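Local atomic coordinates of soluble lytic transglycosylase B3 (Pseudomonas aeruginosa, PDB entry 5ANZ), a protein that probably cleaves peptidoglycan as a lytic transglycosylase and takes part in turnover of the bacterial cell wall. Residues 96-99 with 100-103; 138-141 with 142-146; 322-325 with 326-330; 330-333 with 334-338. All coordinates share one frame; numbering follows the deposited sequence.

How the contacts relate
Along the chain the contacts come in the order 1, 2, 3, 4, all within the lysozyme-like transglycosylase domain. Contact 1 forms helix 96-103, contact 2 the end of helix 134-145, contact 3 the end of helix 318-324 with the following loop, and contact 4 the start of helix 330-343; contacts 3 and 4 share Ser-330. Contact 4 touches the other three, its centre lying about 10, 11 and 8 Å from those of contacts 1, 2 and 3. Ile-140 and Glu-144 of contact 2 and Tyr-332 of contact 4 touch Tyr-326, an N-acetylglucosamine-binding residue in contact 3; helix 96-103 packs on contacts 2 and 4 without reaching it.

Contact 1: residues 96-99 with 100-103; sequences VWKY and LEGA
Val-96 and Leu-100 meet one turn apart on helix 96-103, a short alpha-helix of the lysozyme-like transglycosylase domain. Their side chains run alongside each other in the same direction, with Val-96 CG1 3.7 Å from Leu-100 CD1. Valine CG1 takes the place beside the carbonyl carbon, anti to the backbone N (chi1 174°), a torsion that sets it alongside the leucine branch. Leu-100 CG also rests 3.5 Å from Val-96 O, the carbonyl that accepts the Leu-100 N hydrogen bond at 2.8 Å.

A second pair, Trp-97 and Glu-101, flanks this apolar one. Trp-97 holds its CG between its own N and carbonyl carbon (chi1 77°), and the six-membered half of the indole comes beside the carboxylate. Glu-101 OE1 lies obliquely to the ring, 3.3 Å from Trp-97 CZ3, whereas OE2 is at the ring edge and in its plane; the two flat groups are turned 64° from each other. Lys-98 CG sits over one indole face, 3.3 Å above the plane and displaced toward the rim.

Farther out, Leu-100 packs on Trp-353 and on Ala-335 of helix 330-343, and Val-96 on Pro-306 and Trp-353. Tyr-99 packs against Met-143 of helix 134-145 and against Ala-331 and Tyr-332 of helix 330-343. Arg-108 NH1 binds Ala-103 O past the last turn. That turn is closed by Ala-103 N, which gives a hydrogen bond of 2.9 Å to Tyr-99 O, while Ala-103 CB packs 3.6 Å from the same Tyr-99 O.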
loop_
_atom_site.group_PDB
_atom_site.type_symbol
_atom_site.label_atom_id
_atom_site.label_comp_id
_atom_site.label_asym_id
_atom_site.label_seq_id
_atom_site.Cartn_x
_atom_site.Cartn_y
_atom_site.Cartn_z
ATOM N N VAL A 96 5.429 -13.413 -2.770
ATOM C CA VAL A 96 4.289 -12.643 -3.245
ATOM C C VAL A 96 3.081 -13.536 -3.478
ATOM O O VAL A 96 1.959 -13.148 -3.172
ATOM C CB VAL A 96 4.604 -11.875 -4.546
ATOM C CG1 VAL A 96 3.337 -11.213 -5.090
ATOM C CG2 VAL A 96 5.680 -10.836 -4.298
ATOM N N TRP A 97 3.308 -14.738 -4.002
ATOM C CA TRP A 97 2.178 -15.595 -4.355
ATOM C C TRP A 97 1.382 -15.964 -3.099
ATOM O O TRP A 97 0.165 -16.139 -3.169
ATOM C CB TRP A 97 2.646 -16.849 -5.107
ATOM C CG TRP A 97 3.246 -17.926 -4.262
ATOM C CD1 TRP A 97 4.573 -18.184 -4.082
ATOM C CD2 TRP A 97 2.538 -18.914 -3.503
ATOM N NE1 TRP A 97 4.735 -19.264 -3.248
ATOM C CE2 TRP A 97 3.501 -19.730 -2.879
ATOM C CE3 TRP A 97 1.182 -19.183 -3.288
ATOM C CZ2 TRP A 97 3.154 -20.790 -2.054
ATOM C CZ3 TRP A 97 0.839 -20.240 -2.466
ATOM C CH2 TRP A 97 1.822 -21.032 -1.860
ATOM N N LYS A 98 2.058 -16.058 -1.952
ATOM C CA LYS A 98 1.362 -16.383 -0.703
ATOM C C LYS A 98 0.631 -15.160 -0.172
ATOM O O LYS A 98 -0.492 -15.265 0.327
ATOM C CB LYS A 98 2.325 -16.938 0.354
ATOM C CG LYS A 98 2.452 -18.464 0.294
ATOM C CD LYS A 98 3.485 -19.016 1.270
ATOM C CE LYS A 98 3.544 -20.544 1.205
ATOM N NZ LYS A 98 4.646 -21.123 2.033
ATOM N N TYR A 99 1.258 -13.995 -0.296
ATOM C CA TYR A 99 0.568 -12.757 0.038
ATOM C C TYR A 99 -0.727 -12.617 -0.755
ATOM O O TYR A 99 -1.791 -12.333 -0.196
ATOM C CB TYR A 99 1.465 -11.561 -0.230
ATOM C CG TYR A 99 0.778 -10.232 -0.026
ATOM C CD1 TYR A 99 0.564 -9.729 1.250
ATOM C CD2 TYR A 99 0.348 -9.471 -1.110
ATOM C CE1 TYR A 99 -0.056 -8.509 1.442
ATOM C CE2 TYR A 99 -0.271 -8.245 -0.926
ATOM C CZ TYR A 99 -0.468 -7.770 0.349
ATOM O OH TYR A 99 -1.092 -6.556 0.543
ATOM N N LEU A 100 -0.630 -12.832 -2.064
ATOM C CA LEU A 100 -1.784 -12.712 -2.938
ATOM C C LEU A 100 -2.829 -13.775 -2.629
ATOM O O LEU A 100 -4.028 -13.511 -2.725
ATOM C CB LEU A 100 -1.365 -12.815 -4.410
ATOM C CG LEU A 100 -0.629 -11.591 -4.945
ATOM C CD1 LEU A 100 -0.083 -11.860 -6.347
ATOM C CD2 LEU A 100 -1.575 -10.395 -4.943
ATOM N N GLU A 101 -2.375 -14.974 -2.278
ATOM C CA GLU A 101 -3.297 -16.061 -1.962
ATOM C C GLU A 101 -4.152 -15.682 -0.754
ATOM O O GLU A 101 -5.343 -15.993 -0.703
ATOM C CB GLU A 101 -2.541 -17.366 -1.692
ATOM C CG GLU A 101 -3.416 -18.603 -1.696
ATOM C CD GLU A 101 -2.644 -19.867 -1.368
ATOM O OE1 GLU A 101 -1.730 -19.809 -0.518
ATOM O OE2 GLU A 101 -2.951 -20.920 -1.964
ATOM N N GLY A 102 -3.536 -15.003 0.210
ATOM C CA GLY A 102 -4.249 -14.493 1.370
ATOM C C GLY A 102 -5.170 -13.326 1.032
ATOM O O GLY A 102 -6.327 -13.282 1.464
ATOM N N ALA A 103 -4.657 -12.368 0.264
ATOM C CA ALA A 103 -5.445 -11.194 -0.126
ATOM C C ALA A 103 -6.687 -11.566 -0.942
ATOM O O ALA A 103 -7.756 -10.960 -0.787
ATOM C CB ALA A 103 -4.569 -10.216 -0.925
#

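Contact 2: residues 138-141 with 142-146; sequences VAIW and GMESN
Val-138 O to Trp-141 O accept hydrogen bonds from the N atoms of Gly-142 to Ser-145 in i to i+4 order, the last turns of alpha-helix 134-145, after which Asn-146 leaves helical geometry with positive phi (54°). The Glu-Ser pair here is a sequence hallmark of lysozyme-like lytic transglycosylases. Ile-140 and Glu-144 lie alongside each other, pointing the same way, and Ile-140 CG2 touches Glu-144 CG at 3.8 Å. A chi1 of -71° places Glu-144 CG beside its backbone N and only 3.2 Å from Ile-140 O; the bend at chi2 (-65°) then turns the carboxylate. Its OE2 makes a weak, probable hydrogen bond to Tyr-332 OH, and the side chain also touches Tyr-326 and Gln-206.

One residue on, Ser-145 OG stands oblique to the Trp-141 indole, 3.8 Å from CD1. Both polar groups turn to Gln-204: Trp-141 NE1 binds its OE1, and Ser-145 OG binds its backbone O as well as Gly-148 N, fixing the buried serine where the helix gives way to the following turn. On another side of the helix, Met-143 bends at chi2 and chi3 toward Tyr-99 and Ala-335, while its CG lies 3.5 Å from Ala-139 O.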
loop_
_atom_site.group_PDB
_atom_site.type_symbol
_atom_site.label_atom_id
_atom_site.label_comp_id
_atom_site.label_asym_id
_atom_site.label_seq_id
_atom_site.Cartn_x
_atom_site.Cartn_y
_atom_site.Cartn_z
ATOM N N VAL A 138 -14.366 -0.706 -3.223
ATOM C CA VAL A 138 -14.623 -1.821 -2.327
ATOM C C VAL A 138 -13.376 -2.702 -2.158
ATOM O O VAL A 138 -13.127 -3.217 -1.077
ATOM C CB VAL A 138 -15.841 -2.649 -2.801
ATOM C CG1 VAL A 138 -15.962 -3.969 -2.023
ATOM C CG2 VAL A 138 -17.131 -1.808 -2.624
ATOM N N ALA A 139 -12.561 -2.844 -3.205
ATOM C CA ALA A 139 -11.345 -3.629 -3.050
ATOM C C ALA A 139 -10.389 -2.979 -2.060
ATOM O O ALA A 139 -9.762 -3.660 -1.264
ATOM C CB ALA A 139 -10.656 -3.834 -4.414
ATOM N N ILE A 140 -10.263 -1.656 -2.121
ATOM C CA ILE A 140 -9.378 -0.953 -1.182
ATOM C C ILE A 140 -9.902 -1.160 0.248
ATOM O O ILE A 140 -9.131 -1.423 1.183
ATOM C CB ILE A 140 -9.300 0.553 -1.516
ATOM C CG1 ILE A 140 -8.536 0.809 -2.832
ATOM C CG2 ILE A 140 -8.657 1.340 -0.336
ATOM C CD1 ILE A 140 -7.005 0.810 -2.752
ATOM N N TRP A 141 -11.212 -1.031 0.399
ATOM C CA TRP A 141 -11.866 -1.205 1.682
ATOM C C TRP A 141 -11.580 -2.608 2.236
ATOM O O TRP A 141 -11.297 -2.792 3.414
ATOM C CB TRP A 141 -13.365 -1.003 1.493
ATOM C CG TRP A 141 -14.227 -0.856 2.710
ATOM C CD1 TRP A 141 -13.870 -0.429 3.966
ATOM C CD2 TRP A 141 -15.631 -1.103 2.749
ATOM N NE1 TRP A 141 -14.993 -0.393 4.775
ATOM C CE2 TRP A 141 -16.078 -0.808 4.049
ATOM C CE3 TRP A 141 -16.567 -1.530 1.793
ATOM C CZ2 TRP A 141 -17.416 -0.937 4.421
ATOM C CZ3 TRP A 141 -17.888 -1.641 2.155
ATOM C CH2 TRP A 141 -18.304 -1.354 3.459
ATOM N N GLY A 142 -11.653 -3.609 1.372
ATOM C CA GLY A 142 -11.314 -4.971 1.770
ATOM C C GLY A 142 -9.859 -5.118 2.193
ATOM O O GLY A 142 -9.559 -5.764 3.199
ATOM N N MET A 143 -8.947 -4.536 1.415
ATOM C CA MET A 143 -7.524 -4.659 1.710
ATOM C C MET A 143 -7.112 -3.853 2.941
ATOM O O MET A 143 -6.199 -4.254 3.660
ATOM C CB MET A 143 -6.679 -4.227 0.495
ATOM C CG MET A 143 -6.720 -5.219 -0.661
ATOM S SD MET A 143 -6.071 -6.838 -0.238
ATOM C CE MET A 143 -4.344 -6.401 0.024
ATOM N N GLU A 144 -7.783 -2.729 3.181
ATOM C CA GLU A 144 -7.367 -1.848 4.275
ATOM C C GLU A 144 -7.887 -2.296 5.626
ATOM O O GLU A 144 -7.134 -2.264 6.606
ATOM C CB GLU A 144 -7.807 -0.404 4.002
ATOM C CG GLU A 144 -7.002 0.228 2.882
ATOM C CD GLU A 144 -5.540 0.387 3.254
ATOM O OE1 GLU A 144 -5.264 0.622 4.451
ATOM O OE2 GLU A 144 -4.661 0.261 2.372
ATOM N N SER A 145 -9.155 -2.711 5.698
ATOM C CA SER A 145 -9.736 -3.061 7.002
ATOM C C SER A 145 -10.703 -4.235 6.949
ATOM O O SER A 145 -11.530 -4.393 7.843
ATOM C CB SER A 145 -10.459 -1.850 7.587
ATOM O OG SER A 145 -11.624 -1.531 6.838
ATOM N N ASN A 146 -10.620 -5.059 5.900
ATOM C CA ASN A 146 -11.593 -6.134 5.729
ATOM C C ASN A 146 -13.033 -5.606 5.766
ATOM O O ASN A 146 -13.891 -6.157 6.450
ATOM C CB ASN A 146 -11.402 -7.203 6.803
ATOM C CG ASN A 146 -11.891 -8.554 6.347
ATOM O OD1 ASN A 146 -11.781 -8.902 5.167
ATOM N ND2 ASN A 146 -12.451 -9.323 7.271
#

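Contact 3: residues 322-325 with 326-330; sequences AILK and YNNSS
Ile-323 O receives two backbone N-H groups near the C-terminal end of helix 318-324. Tyr-326 N binds it at 2.8 Å from above the carbonyl plane, 55° out of it, and Asn-327 N adds a weak bond at 3.3 Å. The i+3 donor thus makes the shorter bond and the i+4 donor the weak one. Tyr-326 CB crowds the same oxygen, 3.2 Å from Ile-323 O.

The loop then folds back along Leu-324. Leu-324 CA approaches Asn-327 O at 3.4 Å in a CH...O contact, and Asn-328 is the centre of an inverse gamma turn. With its CG anti to the backbone N (chi1 -161°), Asn-328 brings OD1 to 3.9 Å from Leu-324 CB. The leucine's far end reaches further along the loop: Leu-324 CD2 lies 3.5 Å from Ser-329 O. Ser-329 is the N-cap of the next helix, its OG hydrogen-bonded to Tyr-332 N.

Tyr-326 belongs to the N-acetylglucosamine-binding site; its OH binds Thr-205 O, and its ring meets that of Tyr-241 edge-to-face. The loop links helix 318-324 to helix 330-343, and the two helices also pack directly, Ile-323 against Ala-333. Ile-323 further touches Ile-140 of helix 134-145, and the Tyr-326 ring rests against the same isoleucine.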
loop_
_atom_site.group_PDB
_atom_site.type_symbol
_atom_site.label_atom_id
_atom_site.label_comp_id
_atom_site.label_asym_id
_atom_site.label_seq_id
_atom_site.Cartn_x
_atom_site.Cartn_y
_atom_site.Cartn_z
ATOM N N ALA A 322 -2.244 5.114 -9.099
ATOM C CA ALA A 322 -3.158 5.729 -8.129
ATOM C C ALA A 322 -3.268 4.880 -6.859
ATOM O O ALA A 322 -3.281 5.397 -5.741
ATOM C CB ALA A 322 -4.546 5.927 -8.755
ATOM N N ILE A 323 -3.368 3.576 -7.037
ATOM C CA ILE A 323 -3.460 2.685 -5.897
ATOM C C ILE A 323 -2.180 2.754 -5.068
ATOM O O ILE A 323 -2.216 2.692 -3.848
ATOM C CB ILE A 323 -3.720 1.248 -6.354
ATOM C CG1 ILE A 323 -5.057 1.182 -7.101
ATOM C CG2 ILE A 323 -3.669 0.301 -5.147
ATOM C CD1 ILE A 323 -5.214 -0.085 -7.945
ATOM N N LEU A 324 -1.039 2.930 -5.727
ATOM C CA LEU A 324 0.230 3.003 -4.998
ATOM C C LEU A 324 0.296 4.199 -4.056
ATOM O O LEU A 324 1.067 4.207 -3.085
ATOM C CB LEU A 324 1.394 3.049 -5.987
ATOM C CG LEU A 324 1.722 1.745 -6.700
ATOM C CD1 LEU A 324 2.774 2.018 -7.771
ATOM C CD2 LEU A 324 2.242 0.733 -5.716
ATOM N N LYS A 325 -0.508 5.219 -4.330
ATOM C CA LYS A 325 -0.511 6.388 -3.462
ATOM C C LYS A 325 -1.245 6.056 -2.159
ATOM O O LYS A 325 -1.104 6.751 -1.153
ATOM C CB LYS A 325 -1.146 7.589 -4.172
ATOM C CG LYS A 325 -0.387 8.037 -5.409
ATOM C CD LYS A 325 -0.969 9.319 -5.972
ATOM C CE LYS A 325 -0.088 9.917 -7.061
ATOM N NZ LYS A 325 -0.280 9.256 -8.379
ATOM N N TYR A 326 -2.022 4.976 -2.175
ATOM C CA TYR A 326 -2.761 4.541 -0.996
ATOM C C TYR A 326 -1.821 3.716 -0.114
ATOM O O TYR A 326 -1.784 3.877 1.113
ATOM C CB TYR A 326 -4.028 3.733 -1.401
ATOM C CG TYR A 326 -5.193 3.879 -0.447
ATOM C CD1 TYR A 326 -5.130 3.344 0.823
ATOM C CD2 TYR A 326 -6.356 4.569 -0.811
ATOM C CE1 TYR A 326 -6.174 3.488 1.709
ATOM C CE2 TYR A 326 -7.418 4.721 0.084
ATOM C CZ TYR A 326 -7.314 4.174 1.337
ATOM O OH TYR A 326 -8.354 4.289 2.236
ATOM N N ASN A 327 -1.037 2.859 -0.758
ATOM C CA ASN A 327 -0.011 2.062 -0.105
ATOM C C ASN A 327 1.044 1.767 -1.166
ATOM O O ASN A 327 0.766 1.144 -2.189
ATOM C CB ASN A 327 -0.609 0.778 0.509
ATOM C CG ASN A 327 0.443 -0.164 1.105
ATOM O OD1 ASN A 327 1.562 -0.285 0.607
ATOM N ND2 ASN A 327 0.060 -0.872 2.150
ATOM N N ASN A 328 2.254 2.254 -0.915
ATOM C CA ASN A 328 3.313 2.202 -1.909
ATOM C C ASN A 328 4.029 0.869 -1.910
ATOM O O ASN A 328 5.236 0.800 -1.702
ATOM C CB ASN A 328 4.316 3.331 -1.652
ATOM C CG ASN A 328 5.171 3.628 -2.855
ATOM O OD1 ASN A 328 4.773 3.369 -3.986
ATOM N ND2 ASN A 328 6.357 4.186 -2.620
ATOM N N SER A 329 3.263 -0.192 -2.112
ATOM C CA SER A 329 3.806 -1.530 -2.283
ATOM C C SER A 329 3.207 -2.102 -3.552
ATOM O O SER A 329 1.987 -2.135 -3.684
ATOM C CB SER A 329 3.460 -2.424 -1.088
ATOM O OG SER A 329 3.482 -3.793 -1.473
ATOM N N SER A 330 4.044 -2.548 -4.488
ATOM C CA SER A 330 3.527 -3.108 -5.727
ATOM C C SER A 330 2.720 -4.374 -5.460
ATOM O O SER A 330 1.762 -4.653 -6.172
ATOM C CB SER A 330 4.660 -3.396 -6.718
ATOM O OG SER A 330 5.225 -2.188 -7.196
#

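Contact 4: residues 330-333 with 334-338; sequences SAYA and LAVGL
Tyr-332 reaches along helix 330-343 to lay its ring over a methyl of Val-336, one turn later. Beyond CB, a chi1 of 170° carries the ring past the carbonyl carbon toward the next turn. Tyr-332 CD1 is 4.1 Å from Val-336 CG2 and also packs on Asn-327. Closer still, Tyr-332 CE1 is 3.6 Å and CZ 3.7 Å from Val-336 CG2. The methyl stands 3.9 Å from the ring centroid, 23° off the normal: a CH-pi contact over one face, displaced toward the rim. At the tip, Tyr-332 OH is still 4.0 Å from Val-336 CG2; it also packs on Ile-140 CD1 and has its weak hydrogen bond with Glu-144 OE2 of helix 134-145.

The valine turns CG2 to the ring while also holding it 3.4 Å from Tyr-332 O, the carbonyl to which Val-336 N donates a hydrogen bond of 2.9 Å. Nearby, Ala-335 abuts Leu-100 and Ala-103 of helix 96-103, and Ala-333 packs on Phe-320 of helix 318-324. Tyr-332 and Val-336 make an i to i+4 CH-pi pair along a buried alpha-helix of the lysozyme-like domain, next to the sugar-binding Tyr-326.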
loop_
_atom_site.group_PDB
_atom_site.type_symbol
_atom_site.label_atom_id
_atom_site.label_comp_id
_atom_site.label_asym_id
_atom_site.label_seq_id
_atom_site.Cartn_x
_atom_site.Cartn_y
_atom_site.Cartn_z
ATOM N N SER A 330 4.044 -2.548 -4.488
ATOM C CA SER A 330 3.527 -3.108 -5.727
ATOM C C SER A 330 2.720 -4.374 -5.460
ATOM O O SER A 330 1.762 -4.653 -6.172
ATOM C CB SER A 330 4.660 -3.396 -6.718
ATOM O OG SER A 330 5.225 -2.188 -7.196
ATOM N N ALA A 331 3.087 -5.130 -4.428
ATOM C CA ALA A 331 2.310 -6.332 -4.083
ATOM C C ALA A 331 0.890 -5.936 -3.632
ATOM O O ALA A 331 -0.107 -6.525 -4.058
ATOM C CB ALA A 331 3.002 -7.130 -3.008
ATOM N N TYR A 332 0.814 -4.923 -2.784
ATOM C CA TYR A 332 -0.475 -4.385 -2.348
ATOM C C TYR A 332 -1.315 -3.924 -3.518
ATOM O O TYR A 332 -2.496 -4.254 -3.624
ATOM C CB TYR A 332 -0.255 -3.218 -1.390
ATOM C CG TYR A 332 -1.519 -2.429 -1.074
ATOM C CD1 TYR A 332 -1.928 -1.378 -1.887
ATOM C CD2 TYR A 332 -2.278 -2.707 0.056
ATOM C CE1 TYR A 332 -3.065 -0.633 -1.588
ATOM C CE2 TYR A 332 -3.418 -1.970 0.357
ATOM C CZ TYR A 332 -3.806 -0.942 -0.478
ATOM O OH TYR A 332 -4.925 -0.187 -0.185
ATOM N N ALA A 333 -0.713 -3.149 -4.415
ATOM C CA ALA A 333 -1.491 -2.595 -5.517
ATOM C C ALA A 333 -1.930 -3.703 -6.471
ATOM O O ALA A 333 -3.046 -3.666 -6.982
ATOM C CB ALA A 333 -0.695 -1.506 -6.251
ATOM N N LEU A 334 -1.087 -4.719 -6.664
ATOM C CA LEU A 334 -1.498 -5.869 -7.476
ATOM C C LEU A 334 -2.683 -6.590 -6.824
ATOM O O LEU A 334 -3.663 -6.944 -7.515
ATOM C CB LEU A 334 -0.311 -6.823 -7.675
ATOM C CG LEU A 334 -0.552 -8.035 -8.571
ATOM C CD1 LEU A 334 -1.060 -7.622 -9.940
ATOM C CD2 LEU A 334 0.772 -8.794 -8.693
ATOM N N ALA A 335 -2.624 -6.755 -5.499
ATOM C CA ALA A 335 -3.719 -7.397 -4.757
ATOM C C ALA A 335 -5.009 -6.612 -4.913
ATOM O O ALA A 335 -6.071 -7.188 -5.154
ATOM C CB ALA A 335 -3.381 -7.547 -3.272
ATOM N N VAL A 336 -4.937 -5.292 -4.741
ATOM C CA VAL A 336 -6.134 -4.478 -4.940
ATOM C C VAL A 336 -6.741 -4.653 -6.328
ATOM O O VAL A 336 -7.941 -4.837 -6.465
ATOM C CB VAL A 336 -5.828 -2.990 -4.699
ATOM C CG1 VAL A 336 -7.002 -2.123 -5.128
ATOM C CG2 VAL A 336 -5.524 -2.773 -3.226
ATOM N N GLY A 337 -5.915 -4.587 -7.366
ATOM C CA GLY A 337 -6.430 -4.728 -8.720
ATOM C C GLY A 337 -7.066 -6.088 -8.967
ATOM O O GLY A 337 -8.157 -6.190 -9.526
ATOM N N LEU A 338 -6.365 -7.138 -8.549
ATOM C CA LEU A 338 -6.903 -8.497 -8.719
ATOM C C LEU A 338 -8.148 -8.754 -7.863
ATOM O O LEU A 338 -9.047 -9.493 -8.268
ATOM C CB LEU A 338 -5.838 -9.549 -8.393
ATOM C CG LEU A 338 -4.639 -9.596 -9.348
ATOM C CD1 LEU A 338 -3.543 -10.471 -8.760
ATOM C CD2 LEU A 338 -5.060 -10.107 -10.739
#